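Side-chain contact in lipoprotein (Paraburkholderia phytofirmans, PDB 5T11), which is a periplasmic lipoprotein that assembles into a dodecamer and, as PelC does in Pseudomonas, probably helps guide Pel polysaccharide export across the outer membrane: residues E40-N45 with S147-V152. The protein carries 1 engineered substitution. Numbering follows the deposited sequence.
Sequences ESIAAN and SLIAKV
Ile149 reaches from helix 141-152 to helix 35-49 and lays its branches on Ile42 and Ala43. The packing is purely apolar. Between the two isoleucines, the gamma-methyl CG2 of Ile42 does the touching: it lies 4.0 Å from CD1 of Ile149 and 4.1 Å from CG2 of the same residue, so it sits against both branches at once. The two side chains cross at about a right angle. In Ile42 the first torsion (chi1 -66°) sets CG2 anti to the backbone N and places CG1, the start of the longer arm, beside that N, leaving the short methyl as the part that meets Ile149.

Against Ala43 the approach is closer to the backbone. CG2 of Ile149 comes within 4.0 Å of the Ala43 CA and 4.3 Å of its CB, and with so small a side chain there the CA atoms of Ala43 and Ile149 stand 6.5 Å apart.

The two helices pack side by side as a layer on the mixed sheet: Phe115 of strand 109-119 is touched by both Ala43 and Val152, Leu92 meets Ala43, and Val7 meets Leu148 and Val152. On helix 35-49, Asn45 ND2 is hydrogen-bonded to Thr130 OG1 of a neighbouring subunit. With aliphatic carbon alone meeting across this buried joint, what holds the two helices together here is shape fit and exclusion of water, without directional bonds.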
loop_
_atom_site.group_PDB
_atom_site.type_symbol
_atom_site.label_atom_id
_atom_site.label_comp_id
_atom_site.label_asym_id
_atom_site.label_seq_id
_atom_site.Cartn_x
_atom_site.Cartn_y
_atom_site.Cartn_z
ATOM N N GLU B 40 -15.392 23.761 24.339
ATOM C CA GLU B 40 -15.689 25.135 24.746
ATOM C C GLU B 40 -17.118 25.516 24.371
ATOM O O GLU B 40 -17.851 26.091 25.182
ATOM C CB GLU B 40 -14.709 26.114 24.098
ATOM C CG GLU B 40 -13.310 26.111 24.654
ATOM C CD GLU B 40 -12.318 26.758 23.693
ATOM O OE1 GLU B 40 -12.758 27.198 22.608
ATOM O OE2 GLU B 40 -11.107 26.819 24.017
ATOM N N SER B 41 -17.519 25.209 23.130
ATOM C CA SER B 41 -18.862 25.543 22.659
ATOM C C SER B 41 -19.926 24.789 23.441
ATOM O O SER B 41 -20.929 25.372 23.870
ATOM C CB SER B 41 -18.997 25.234 21.165
ATOM O OG SER B 41 -18.151 26.077 20.416
ATOM N N ILE B 42 -19.741 23.477 23.605
ATOM C CA ILE B 42 -20.703 22.705 24.384
ATOM C C ILE B 42 -20.751 23.232 25.812
ATOM O O ILE B 42 -21.834 23.410 26.386
ATOM C CB ILE B 42 -20.362 21.201 24.337
ATOM C CG1 ILE B 42 -20.533 20.655 22.925
ATOM C CG2 ILE B 42 -21.270 20.414 25.308
ATOM C CD1 ILE B 42 -19.771 19.311 22.672
ATOM N N ALA B 43 -19.583 23.543 26.389
ATOM C CA ALA B 43 -19.551 23.981 27.783
ATOM C C ALA B 43 -20.242 25.326 27.949
ATOM O O ALA B 43 -20.993 25.528 28.915
ATOM C CB ALA B 43 -18.113 24.059 28.301
ATOM N N ALA B 44 -20.009 26.253 27.010
ATOM C CA ALA B 44 -20.664 27.555 27.076
ATOM C C ALA B 44 -22.180 27.405 27.063
ATOM O O ALA B 44 -22.883 28.017 27.884
ATOM C CB ALA B 44 -20.202 28.450 25.923
ATOM N N ASN B 45 -22.707 26.589 26.140
ATOM C CA ASN B 45 -24.155 26.403 26.076
ATOM C C ASN B 45 -24.683 25.708 27.332
ATOM O O ASN B 45 -25.777 26.033 27.807
ATOM C CB ASN B 45 -24.546 25.631 24.817
ATOM C CG ASN B 45 -24.796 26.550 23.615
ATOM O OD1 ASN B 45 -24.417 27.729 23.623
ATOM N ND2 ASN B 45 -25.448 26.015 22.581
ATOM N N SER B 147 -23.690 15.044 26.646
ATOM C CA SER B 147 -24.288 14.486 27.855
ATOM C C SER B 147 -23.317 14.532 29.034
ATOM O O SER B 147 -23.718 14.830 30.167
ATOM C CB SER B 147 -24.739 13.051 27.572
ATOM O OG SER B 147 -25.484 12.493 28.635
ATOM N N LEU B 148 -22.027 14.256 28.788
ATOM C CA LEU B 148 -21.060 14.180 29.883
ATOM C C LEU B 148 -20.719 15.563 30.431
ATOM O O LEU B 148 -20.637 15.759 31.653
ATOM C CB LEU B 148 -19.783 13.478 29.417
ATOM C CG LEU B 148 -18.614 13.516 30.410
ATOM C CD1 LEU B 148 -18.946 12.708 31.673
ATOM C CD2 LEU B 148 -17.287 13.009 29.781
ATOM N N ILE B 149 -20.490 16.519 29.540
ATOM C CA ILE B 149 -20.174 17.870 29.976
ATOM C C ILE B 149 -21.343 18.465 30.752
ATOM O O ILE B 149 -21.146 19.149 31.768
ATOM C CB ILE B 149 -19.778 18.724 28.763
ATOM C CG1 ILE B 149 -18.390 18.298 28.290
ATOM C CG2 ILE B 149 -19.807 20.224 29.118
ATOM C CD1 ILE B 149 -18.097 18.605 26.844
ATOM N N ALA B 150 -22.577 18.181 30.317
ATOM C CA ALA B 150 -23.748 18.615 31.080
ATOM C C ALA B 150 -23.707 18.062 32.499
ATOM O O ALA B 150 -23.955 18.789 33.469
ATOM C CB ALA B 150 -25.038 18.191 30.374
ATOM N N LYS B 151 -23.371 16.775 32.639
ATOM C CA LYS B 151 -23.263 16.175 33.970
ATOM C C LYS B 151 -22.135 16.829 34.770
ATOM O O LYS B 151 -22.332 17.259 35.917
ATOM C CB LYS B 151 -23.041 14.658 33.825
ATOM C CG LYS B 151 -22.999 13.857 35.121
ATOM C CD LYS B 151 -24.359 13.861 35.814
ATOM C CE LYS B 151 -24.389 12.965 37.053
ATOM N NZ LYS B 151 -25.595 13.251 37.878
ATOM N N VAL B 152 -20.949 16.945 34.158
ATOM C CA VAL B 152 -19.768 17.455 34.853
ATOM C C VAL B 152 -19.993 18.885 35.343
ATOM O O VAL B 152 -19.576 19.248 36.452
ATOM C CB VAL B 152 -18.536 17.365 33.931
ATOM C CG1 VAL B 152 -17.384 18.187 34.496
ATOM C CG2 VAL B 152 -18.111 15.901 33.724
#